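Local coordinates for protein L-isoleucine-4-hydroxylase (Bacillus thuringiensis, PDB 6LNH) that hydroxylates L-isoleucine to (4S)-4-hydroxy-L-isoleucine, using Fe(II), 2-oxoglutarate and O2 and releasing succinate and CO2, at residues K22-E27 / F132-I138; A69-S73 / F109-N113; Y75-V79 / S142-I146; H150-A156 / E235-L241. All coordinates share one frame. Residues are numbered along the deposited sequence.

Contact 1: K22-E27 / F132-I138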
# COMPACT_ATOMS: atom_id res chain seq x y z
N LYS C 22 -30.98 -0.37 5.36
CA LYS C 22 -29.85 0.49 4.92
C LYS C 22 -30.34 1.93 4.80
O LYS C 22 -29.59 2.84 5.18
CB LYS C 22 -29.33 0.01 3.56
CG LYS C 22 -28.53 -1.29 3.58
CD LYS C 22 -28.68 -2.08 2.30
CE LYS C 22 -27.37 -2.62 1.77
NZ LYS C 22 -27.49 -3.08 0.37
N VAL C 23 -31.56 2.13 4.29
CA VAL C 23 -32.15 3.49 4.11
C VAL C 23 -32.34 4.13 5.49
O VAL C 23 -32.12 5.35 5.60
CB VAL C 23 -33.47 3.44 3.32
CG1 VAL C 23 -34.36 4.63 3.65
CG2 VAL C 23 -33.22 3.36 1.82
N HIS C 24 -32.73 3.34 6.49
CA HIS C 24 -32.92 3.87 7.87
C HIS C 24 -31.58 4.36 8.42
O HIS C 24 -31.57 5.44 9.03
CB HIS C 24 -33.58 2.81 8.77
CG HIS C 24 -33.84 3.30 10.15
ND1 HIS C 24 -32.95 4.11 10.83
CD2 HIS C 24 -34.88 3.10 10.99
CE1 HIS C 24 -33.43 4.38 12.02
NE2 HIS C 24 -34.61 3.78 12.15
N GLU C 25 -30.51 3.59 8.21
CA GLU C 25 -29.20 4.02 8.71
C GLU C 25 -28.74 5.29 8.02
O GLU C 25 -28.22 6.21 8.67
CB GLU C 25 -28.16 2.91 8.52
CG GLU C 25 -26.81 3.26 9.14
CD GLU C 25 -25.84 2.09 9.16
OE1 GLU C 25 -26.19 1.00 8.67
OE2 GLU C 25 -24.72 2.27 9.68
N PHE C 26 -28.91 5.37 6.70
CA PHE C 26 -28.53 6.57 5.96
C PHE C 26 -29.28 7.79 6.47
O PHE C 26 -28.71 8.87 6.62
CB PHE C 26 -28.78 6.36 4.47
CG PHE C 26 -28.74 7.62 3.65
CD1 PHE C 26 -27.55 8.31 3.47
CD2 PHE C 26 -29.89 8.11 3.07
CE1 PHE C 26 -27.52 9.47 2.72
CE2 PHE C 26 -29.86 9.27 2.32
CZ PHE C 26 -28.67 9.95 2.14
N GLU C 27 -30.58 7.63 6.74
CA GLU C 27 -31.39 8.76 7.18
C GLU C 27 -31.00 9.26 8.57
O GLU C 27 -31.05 10.47 8.83
CB GLU C 27 -32.87 8.36 7.15
CG GLU C 27 -33.39 8.29 5.74
CD GLU C 27 -34.85 7.91 5.65
OE1 GLU C 27 -35.37 7.26 6.58
OE2 GLU C 27 -35.48 8.29 4.64
N PHE C 132 -32.98 3.07 -4.07
CA PHE C 132 -32.58 3.51 -2.74
C PHE C 132 -33.05 4.93 -2.47
O PHE C 132 -33.58 5.23 -1.40
CB PHE C 132 -31.06 3.38 -2.59
CG PHE C 132 -30.52 3.75 -1.21
CD1 PHE C 132 -30.63 5.04 -0.70
CD2 PHE C 132 -29.88 2.79 -0.45
CE1 PHE C 132 -30.14 5.35 0.54
CE2 PHE C 132 -29.37 3.11 0.80
CZ PHE C 132 -29.50 4.39 1.30
N ALA C 133 -32.87 5.83 -3.45
CA ALA C 133 -33.25 7.22 -3.25
C ALA C 133 -34.75 7.35 -3.00
O ALA C 133 -35.18 8.09 -2.11
CB ALA C 133 -32.83 8.06 -4.45
N PHE C 134 -35.56 6.63 -3.79
CA PHE C 134 -37.01 6.67 -3.64
C PHE C 134 -37.51 6.11 -2.32
O PHE C 134 -38.60 6.48 -1.88
CB PHE C 134 -37.66 5.94 -4.80
CG PHE C 134 -37.62 6.70 -6.08
CD1 PHE C 134 -37.32 8.05 -6.06
CD2 PHE C 134 -37.86 6.09 -7.29
CE1 PHE C 134 -37.27 8.78 -7.22
CE2 PHE C 134 -37.81 6.82 -8.46
CZ PHE C 134 -37.52 8.17 -8.42
N LYS C 135 -36.77 5.21 -1.68
CA LYS C 135 -37.23 4.67 -0.40
C LYS C 135 -36.76 5.50 0.79
O LYS C 135 -37.01 5.10 1.93
CB LYS C 135 -36.81 3.20 -0.26
CG LYS C 135 -37.43 2.35 -1.38
CD LYS C 135 -36.81 0.98 -1.53
CE LYS C 135 -37.89 -0.07 -1.78
NZ LYS C 135 -38.92 -0.09 -0.70
N THR C 136 -36.12 6.64 0.55
CA THR C 136 -35.85 7.57 1.63
C THR C 136 -37.01 8.55 1.75
O THR C 136 -37.74 8.82 0.79
CB THR C 136 -34.54 8.32 1.38
OG1 THR C 136 -34.70 9.22 0.27
CG2 THR C 136 -33.41 7.35 1.05
N ASN C 137 -37.17 9.11 2.96
CA ASN C 137 -38.08 10.24 3.17
C ASN C 137 -37.48 11.56 2.71
O ASN C 137 -38.18 12.58 2.74
CB ASN C 137 -38.53 10.31 4.64
CG ASN C 137 -37.39 10.50 5.63
OD1 ASN C 137 -36.27 10.84 5.26
ND2 ASN C 137 -37.68 10.27 6.90
N ILE C 138 -36.21 11.57 2.30
CA ILE C 138 -35.56 12.79 1.85
C ILE C 138 -36.12 13.25 0.51
O ILE C 138 -36.33 14.45 0.29
CB ILE C 138 -34.02 12.61 1.78
CG1 ILE C 138 -33.41 12.32 3.15
CG2 ILE C 138 -33.37 13.85 1.22
CD1 ILE C 138 -33.47 10.91 3.59

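Contact 2: A69-S73 / F109-N113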
# COMPACT_ATOMS: atom_id res chain seq x y z
N ALA C 69 -10.96 15.84 -15.48
CA ALA C 69 -11.78 15.70 -16.70
C ALA C 69 -13.13 15.09 -16.31
O ALA C 69 -13.15 14.30 -15.36
CB ALA C 69 -11.07 14.84 -17.71
N ARG C 70 -14.21 15.44 -17.02
CA ARG C 70 -15.55 14.91 -16.63
C ARG C 70 -16.55 14.98 -17.79
O ARG C 70 -16.31 15.71 -18.75
CB ARG C 70 -16.09 15.71 -15.44
CG ARG C 70 -16.44 17.15 -15.78
CD ARG C 70 -16.95 17.93 -14.58
NE ARG C 70 -18.17 17.37 -14.04
CZ ARG C 70 -18.44 17.29 -12.74
NH1 ARG C 70 -17.57 17.74 -11.85
NH2 ARG C 70 -19.58 16.76 -12.33
N SER C 71 -17.64 14.21 -17.64
CA SER C 71 -18.76 14.14 -18.57
C SER C 71 -20.03 14.07 -17.74
O SER C 71 -20.02 13.58 -16.60
CB SER C 71 -18.67 12.91 -19.49
OG SER C 71 -17.68 13.09 -20.49
N TYR C 72 -21.12 14.58 -18.30
CA TYR C 72 -22.37 14.67 -17.54
C TYR C 72 -23.54 14.32 -18.44
O TYR C 72 -23.61 14.75 -19.60
CB TYR C 72 -22.52 16.08 -16.95
CG TYR C 72 -23.86 16.41 -16.33
CD1 TYR C 72 -24.36 15.67 -15.27
CD2 TYR C 72 -24.61 17.48 -16.79
CE1 TYR C 72 -25.58 15.99 -14.69
CE2 TYR C 72 -25.83 17.81 -16.22
CZ TYR C 72 -26.31 17.06 -15.17
OH TYR C 72 -27.52 17.38 -14.60
N SER C 73 -24.47 13.54 -17.89
CA SER C 73 -25.75 13.27 -18.52
C SER C 73 -26.77 13.04 -17.41
O SER C 73 -26.41 12.70 -16.28
CB SER C 73 -25.68 12.05 -19.45
OG SER C 73 -24.88 12.32 -20.59
N PHE C 109 -20.73 21.01 -21.00
CA PHE C 109 -20.09 19.75 -20.55
C PHE C 109 -20.34 18.65 -21.59
O PHE C 109 -21.45 18.59 -22.15
CB PHE C 109 -20.65 19.32 -19.20
CG PHE C 109 -20.10 20.07 -18.02
CD1 PHE C 109 -18.87 19.73 -17.48
CD2 PHE C 109 -20.81 21.11 -17.45
CE1 PHE C 109 -18.36 20.43 -16.39
CE2 PHE C 109 -20.30 21.80 -16.36
CZ PHE C 109 -19.08 21.46 -15.83
N ASN C 110 -19.33 17.80 -21.81
CA ASN C 110 -19.47 16.67 -22.77
C ASN C 110 -20.46 15.67 -22.18
O ASN C 110 -20.47 15.50 -20.95
CB ASN C 110 -18.12 16.01 -23.06
CG ASN C 110 -17.29 16.79 -24.05
OD1 ASN C 110 -17.82 17.40 -24.97
ND2 ASN C 110 -15.98 16.78 -23.86
N SER C 111 -21.26 15.03 -23.03
CA SER C 111 -22.27 14.05 -22.53
C SER C 111 -21.59 12.68 -22.41
O SER C 111 -20.60 12.45 -23.11
CB SER C 111 -23.46 14.00 -23.44
OG SER C 111 -23.06 14.04 -24.80
N ILE C 112 -22.11 11.82 -21.53
CA ILE C 112 -21.54 10.50 -21.37
C ILE C 112 -21.83 9.66 -22.61
O ILE C 112 -22.94 9.71 -23.16
CB ILE C 112 -22.09 9.83 -20.10
CG1 ILE C 112 -21.68 10.64 -18.86
CG2 ILE C 112 -21.61 8.40 -19.98
CD1 ILE C 112 -22.48 10.30 -17.62
N ASN C 113 -20.83 8.91 -23.06
CA ASN C 113 -21.00 8.06 -24.24
C ASN C 113 -22.16 7.09 -24.05
O ASN C 113 -22.38 6.55 -22.96
CB ASN C 113 -19.70 7.31 -24.53
CG ASN C 113 -18.59 8.23 -24.99
OD1 ASN C 113 -18.85 9.30 -25.55
ND2 ASN C 113 -17.34 7.82 -24.78
O HOH W 1 -17.47 11.37 -22.81

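Contact 3: Y75-V79 / S142-I146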
# COMPACT_ATOMS: atom_id res chain seq x y z
N TYR C 75 -31.13 11.91 -16.47
CA TYR C 75 -32.45 11.40 -16.81
C TYR C 75 -33.50 12.25 -16.12
O TYR C 75 -33.26 12.85 -15.07
CB TYR C 75 -32.61 9.94 -16.38
CG TYR C 75 -31.70 8.97 -17.10
CD1 TYR C 75 -32.05 8.46 -18.35
CD2 TYR C 75 -30.50 8.56 -16.55
CE1 TYR C 75 -31.23 7.58 -19.02
CE2 TYR C 75 -29.67 7.68 -17.21
CZ TYR C 75 -30.04 7.19 -18.44
OH TYR C 75 -29.21 6.31 -19.11
N ILE C 76 -34.69 12.31 -16.73
CA ILE C 76 -35.84 12.99 -16.15
C ILE C 76 -36.89 11.95 -15.80
O ILE C 76 -37.24 11.11 -16.64
CB ILE C 76 -36.42 14.05 -17.12
CG1 ILE C 76 -35.33 15.01 -17.58
CG2 ILE C 76 -37.56 14.80 -16.45
CD1 ILE C 76 -35.73 15.85 -18.78
N LYS C 77 -37.39 12.01 -14.58
CA LYS C 77 -38.48 11.14 -14.13
C LYS C 77 -39.66 12.04 -13.79
O LYS C 77 -39.69 12.65 -12.71
CB LYS C 77 -38.05 10.29 -12.94
CG LYS C 77 -39.20 9.57 -12.23
CD LYS C 77 -39.87 8.56 -13.14
CE LYS C 77 -40.94 7.78 -12.40
NZ LYS C 77 -42.09 8.64 -12.01
N TYR C 78 -40.63 12.15 -14.70
CA TYR C 78 -41.81 12.94 -14.41
C TYR C 78 -42.72 12.20 -13.45
O TYR C 78 -42.82 10.97 -13.48
CB TYR C 78 -42.57 13.27 -15.70
CG TYR C 78 -41.83 14.19 -16.65
CD1 TYR C 78 -41.87 15.56 -16.49
CD2 TYR C 78 -41.11 13.67 -17.72
CE1 TYR C 78 -41.20 16.41 -17.35
CE2 TYR C 78 -40.44 14.51 -18.60
CZ TYR C 78 -40.49 15.87 -18.41
OH TYR C 78 -39.82 16.71 -19.28
N VAL C 79 -43.39 12.96 -12.58
CA VAL C 79 -44.16 12.36 -11.50
C VAL C 79 -45.30 11.51 -12.06
O VAL C 79 -45.61 10.43 -11.54
CB VAL C 79 -44.68 13.45 -10.53
CG1 VAL C 79 -45.31 14.60 -11.30
CG2 VAL C 79 -45.65 12.86 -9.52
N SER C 142 -43.45 13.93 -4.84
CA SER C 142 -44.43 14.80 -5.46
C SER C 142 -43.81 15.83 -6.39
O SER C 142 -44.50 16.76 -6.81
CB SER C 142 -45.24 15.50 -4.37
OG SER C 142 -45.63 16.79 -4.79
N LYS C 143 -42.53 15.69 -6.74
CA LYS C 143 -41.88 16.59 -7.68
C LYS C 143 -41.17 15.82 -8.79
O LYS C 143 -40.87 14.63 -8.64
CB LYS C 143 -40.91 17.52 -6.96
CG LYS C 143 -41.62 18.68 -6.29
CD LYS C 143 -40.83 19.24 -5.12
CE LYS C 143 -39.67 20.08 -5.62
NZ LYS C 143 -40.11 21.38 -6.19
N ASP C 144 -40.97 16.49 -9.92
CA ASP C 144 -40.24 15.95 -11.06
C ASP C 144 -38.75 15.84 -10.73
O ASP C 144 -38.12 16.82 -10.31
CB ASP C 144 -40.47 16.82 -12.28
CG ASP C 144 -41.92 16.80 -12.74
OD1 ASP C 144 -42.55 15.72 -12.66
OD2 ASP C 144 -42.45 17.86 -13.14
N LEU C 145 -38.17 14.65 -10.91
CA LEU C 145 -36.79 14.38 -10.51
C LEU C 145 -35.80 14.40 -11.67
O LEU C 145 -36.08 13.91 -12.76
CB LEU C 145 -36.70 13.02 -9.82
CG LEU C 145 -36.97 13.02 -8.32
CD1 LEU C 145 -38.46 12.91 -8.04
CD2 LEU C 145 -36.19 11.90 -7.67
N ILE C 146 -34.63 14.99 -11.40
CA ILE C 146 -33.45 14.89 -12.25
C ILE C 146 -32.50 13.87 -11.63
O ILE C 146 -32.08 14.03 -10.48
CB ILE C 146 -32.77 16.25 -12.42
CG1 ILE C 146 -33.71 17.25 -13.09
CG2 ILE C 146 -31.48 16.10 -13.21
CD1 ILE C 146 -34.23 16.79 -14.44
O HOH W 2 -40.68 12.42 -10.47

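Contact 4: H150-A156 / E235-L241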
# COMPACT_ATOMS: atom_id res chain seq x y z
N HIS C 150 -22.48 11.77 -13.24
CA HIS C 150 -21.22 12.47 -13.43
C HIS C 150 -20.09 11.46 -13.54
O HIS C 150 -19.81 10.73 -12.58
CB HIS C 150 -20.95 13.45 -12.29
CG HIS C 150 -21.92 14.60 -12.24
ND1 HIS C 150 -21.71 15.79 -12.90
CD2 HIS C 150 -23.10 14.73 -11.59
CE1 HIS C 150 -22.71 16.61 -12.65
NE2 HIS C 150 -23.57 15.99 -11.87
N GLN C 151 -19.46 11.42 -14.70
CA GLN C 151 -18.30 10.58 -14.96
C GLN C 151 -17.07 11.47 -14.81
O GLN C 151 -16.83 12.34 -15.65
CB GLN C 151 -18.40 9.98 -16.36
CG GLN C 151 -17.56 8.76 -16.65
CD GLN C 151 -17.77 8.28 -18.08
OE1 GLN C 151 -18.43 8.95 -18.87
NE2 GLN C 151 -17.19 7.14 -18.42
N VAL C 152 -16.28 11.24 -13.76
CA VAL C 152 -15.16 12.12 -13.43
C VAL C 152 -13.90 11.29 -13.30
O VAL C 152 -13.88 10.25 -12.63
CB VAL C 152 -15.40 12.90 -12.12
CG1 VAL C 152 -14.30 13.93 -11.91
CG2 VAL C 152 -16.77 13.57 -12.14
N ARG C 153 -12.84 11.74 -13.96
CA ARG C 153 -11.50 11.20 -13.79
C ARG C 153 -10.63 12.30 -13.19
O ARG C 153 -10.36 13.31 -13.85
CB ARG C 153 -10.93 10.71 -15.12
CG ARG C 153 -9.47 10.34 -15.10
CD ARG C 153 -9.18 9.55 -16.35
NE ARG C 153 -9.21 8.10 -16.11
CZ ARG C 153 -8.34 7.24 -16.63
NH1 ARG C 153 -7.40 7.67 -17.46
NH2 ARG C 153 -8.44 5.95 -16.36
N TYR C 154 -10.18 12.11 -11.96
CA TYR C 154 -9.22 13.03 -11.37
C TYR C 154 -7.82 12.63 -11.82
O TYR C 154 -7.47 11.45 -11.82
CB TYR C 154 -9.32 13.02 -9.85
CG TYR C 154 -10.65 13.51 -9.35
CD1 TYR C 154 -11.71 12.63 -9.18
CD2 TYR C 154 -10.87 14.86 -9.06
CE1 TYR C 154 -12.94 13.07 -8.73
CE2 TYR C 154 -12.09 15.31 -8.61
CZ TYR C 154 -13.13 14.41 -8.45
OH TYR C 154 -14.34 14.86 -8.00
N LYS C 155 -7.02 13.62 -12.19
CA LYS C 155 -5.68 13.37 -12.70
C LYS C 155 -4.69 14.12 -11.83
O LYS C 155 -4.79 15.34 -11.66
CB LYS C 155 -5.56 13.79 -14.16
CG LYS C 155 -6.67 13.22 -15.04
CD LYS C 155 -6.56 13.70 -16.48
CE LYS C 155 -7.38 14.97 -16.70
NZ LYS C 155 -7.35 15.40 -18.12
N ALA C 156 -3.72 13.39 -11.29
CA ALA C 156 -2.71 13.97 -10.41
C ALA C 156 -1.33 13.63 -10.95
O ALA C 156 -1.10 12.56 -11.50
CB ALA C 156 -2.86 13.45 -8.98
N GLU C 235 1.33 9.70 -14.45
CA GLU C 235 0.04 10.27 -14.09
C GLU C 235 -0.79 9.28 -13.28
O GLU C 235 -0.89 8.10 -13.63
CB GLU C 235 -0.73 10.66 -15.35
CG GLU C 235 -0.02 11.69 -16.22
CD GLU C 235 -0.49 11.64 -17.66
OE1 GLU C 235 -0.95 10.57 -18.11
OE2 GLU C 235 -0.40 12.68 -18.35
N ALA C 236 -1.37 9.76 -12.18
CA ALA C 236 -2.24 8.96 -11.34
C ALA C 236 -3.69 9.38 -11.57
O ALA C 236 -3.99 10.55 -11.82
CB ALA C 236 -1.88 9.12 -9.86
N PHE C 237 -4.59 8.40 -11.48
CA PHE C 237 -5.99 8.60 -11.81
C PHE C 237 -6.87 8.18 -10.65
O PHE C 237 -6.53 7.27 -9.88
CB PHE C 237 -6.40 7.82 -13.06
CG PHE C 237 -5.71 8.27 -14.31
CD1 PHE C 237 -5.59 9.62 -14.60
CD2 PHE C 237 -5.16 7.35 -15.19
CE1 PHE C 237 -4.95 10.05 -15.75
CE2 PHE C 237 -4.51 7.77 -16.34
CZ PHE C 237 -4.41 9.12 -16.63
N ARG C 238 -8.02 8.83 -10.55
CA ARG C 238 -9.12 8.39 -9.70
C ARG C 238 -10.39 8.52 -10.52
O ARG C 238 -10.84 9.64 -10.80
CB ARG C 238 -9.21 9.19 -8.40
CG ARG C 238 -10.23 8.64 -7.42
CD ARG C 238 -10.11 9.30 -6.06
NE ARG C 238 -11.08 8.76 -5.11
CZ ARG C 238 -12.20 9.38 -4.76
NH1 ARG C 238 -12.50 10.56 -5.28
NH2 ARG C 238 -13.03 8.81 -3.90
N ASP C 239 -10.95 7.39 -10.92
CA ASP C 239 -12.12 7.35 -11.80
C ASP C 239 -13.35 7.20 -10.92
O ASP C 239 -13.45 6.25 -10.14
CB ASP C 239 -12.01 6.21 -12.80
CG ASP C 239 -10.85 6.39 -13.77
OD1 ASP C 239 -10.46 7.55 -14.01
OD2 ASP C 239 -10.33 5.38 -14.28
N ILE C 240 -14.28 8.13 -11.06
CA ILE C 240 -15.44 8.20 -10.19
C ILE C 240 -16.71 8.25 -11.03
O ILE C 240 -16.71 8.73 -12.17
CB ILE C 240 -15.31 9.45 -9.27
CG1 ILE C 240 -14.39 9.15 -8.09
CG2 ILE C 240 -16.65 10.05 -8.88
CD1 ILE C 240 -14.80 7.97 -7.27
N LEU C 241 -17.80 7.75 -10.45
CA LEU C 241 -19.14 7.92 -11.01
C LEU C 241 -20.04 8.48 -9.91
O LEU C 241 -20.17 7.87 -8.85
CB LEU C 241 -19.71 6.61 -11.54
CG LEU C 241 -21.13 6.72 -12.09
CD1 LEU C 241 -21.16 7.54 -13.38
CD2 LEU C 241 -21.76 5.35 -12.30

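Contact 1: K22-E27 / F132-I138
In this 2-oxoglutarate-dependent dioxygenase of the cupin clan, the N-terminal helix 19-29 docks against the C-terminal end of helix 120-134 and the loop that leaves it. Val23, with chi1 at 155° (t), lies at the centre: its CG2 sits over the face of the Phe132 ring, 3.7 Å from the centroid and almost on the ring normal, a CH-pi contact, while its CG1 comes within 3.2 Å of Lys135 O. The CA-to-CB bond of Phe132 points sideways to segment 22-27, but the t rotamer brings the ring back to it, where its edge points to the face of Phe26 in an offset edge-to-face pair (centroids 5.7 Å apart, planes at 68°). Phe26, also t, touches Thr136 and Ile138 too, and Leu32 of strand 31-34 lies against it. Thr136 adopts p, which turns its OG1 back to Ala133 O (2.7 Å), tying the turn back to Ala133 of helix 120-134 and leaving CG2 to pack against Val23 and Phe26. Glu27, m at chi1 and extended at chi2, reaches across one turn further along. Glu27 OE2 accepts a short hydrogen bond of 2.5 Å from Asn137 N, and Glu27 CG rests 3.4 Å from Ile138 CD1.

Contact 2: A69-S73 / F109-N113
Two hydrogen bonds fasten the irregular segment 109-113 to strand 69-73, one between backbones and one to a side chain. Tyr72 N donates to Asn110 O at 2.9 Å, and Ile112 N finds its acceptor in Ser73 OG at 3.0 Å. The same Ser73 hydroxyl donates weakly to its neighbour's carbonyl, Tyr72 O, 2.9 Å from OG. That carbonyl also receives a CA-H...O contact from Ser111 CA (3.3 Å), nearly straight at the hydrogen. The segments run 71° apart, so no regular ladder forms. Ser71 OG lies 2.9 Å from a water that in turn donates a weak bond to Ser111 O, 3.3 Å from it. Carbon-to-carbon packing lies beyond these: Arg70 CD meets Phe109 CE1 at 3.4 Å, and Ile112 CG1 packs on Ser71 CB at 3.8 Å. Asn113 stands at the N-cap position of helix 114-117, but its side chain makes no capping bond; its ND2 hydrogen-bonds Asp55 OD1 instead. Strand 68-77 is thus lined by this loop, while backbone bonds from Ala69, Ser71 and Ser73 join it to strand 145-156.

Contact 3: Y75-V79 / S142-I146
Segments 75-79 and 142-146 run antiparallel, their directions 173° apart, and pair where strand 68-77 ends and strand 145-156 begins. Lys77 and Leu145 form a hydrogen-bonded pair, with Lys77 N to Leu145 O at 2.9 Å and Leu145 N to Lys77 O at 3.1 Å; Ile76 and Ile146 are the adjacent non-hydrogen-bonded pair. Past Lys77 the ladder gives way to side-chain and water links. Asp144 OD1 accepts from Val79 N at 2.9 Å, so a carboxylate takes the place of a backbone carbonyl, and a water donates to both Lys77 O (2.5 Å) and Lys143 O (2.9 Å). On one face of the sheet Ile76 CG1 meets Ile146 CD1 at 3.8 Å; on the other lie Lys77 and Leu145, whose CB atoms are 4.4 Å apart. Lys77 curls back so that NZ donates to Tyr78 O (2.9 Å), and NZ also binds Ser81 O. The pair lies inside the larger antiparallel sheet of the cupin-type fold: Ile76 bonds onward to Ile85 of strand 84-86, and Ile146 to Ser246 of strand 236-247.

Contact 4: H150-A156 / E235-L241
A bidentate salt bridge joins Arg153 and Asp239, which face each other at a non-hydrogen-bonded position of the antiparallel ladder, their CA atoms only 4.4 Å apart: Arg153 NE lies 2.5 Å from Asp239 OD1, and Arg153 NH2 2.9 Å from Asp239 OD2. The carboxylate meets the guanidinium at its edge, leaving a flat face to stack on Phe237, with centres 3.8 Å apart and planes at 22°, a cation-pi contact. Tyr57 makes a second such contact with this arginine. Six backbone hydrogen bonds zip the strands together, in pairs at Val152/Ile240, Tyr154/Arg238 and Ala156/Ala236; the shortest is Ile240 N to Val152 O at 2.7 Å. Segments 150-156 and 236-241, 164° apart in direction, belong to two central strands of the larger sheet of the double-stranded beta-helix (jelly-roll) core shared by 2-oxoglutarate-dependent dioxygenases. The face bearing Val152, Tyr154, Arg238 and Ile240 is turned to the metal, Tyr154's side chain lying about 7 Å from the iron held by His170, Asp172 and His223. There Tyr154 CE1 touches Ile240 CG1 at 4.2 Å, and Leu228 packs over Tyr154, Ala156 and Arg238. On the opposite face Lys155 CG lies 3.7 Å from Phe237 CE1, at the ring edge, while Lys155 NZ forms a salt bridge with Asp61.

How the contacts relate
Contacts 2, 3 and 4 all reach the larger sheet, whereas contact 1 lies on its helical flank, its centre about 28 Å from those of contacts 2 and 4. Strand 68-77 serves contacts 2 and 3, and strand 145-156 serves contacts 3 and 4, so the sheet passes directly from one to the next; Ser71 N and Gln151 O, 2.9 Å apart, link contacts 2 and 4. Contact 4 is the buried one, a long regular ladder with one face turned to the iron and an ion pair on the other. The other three are partly buried: contact 3 frays into water and carboxylate links, contact 2 relies on serine hydroxyls, and contact 1 on aromatic packing. Phe134 CE1 and Leu145 CD2, 3.3 Å apart, join contacts 1 and 3.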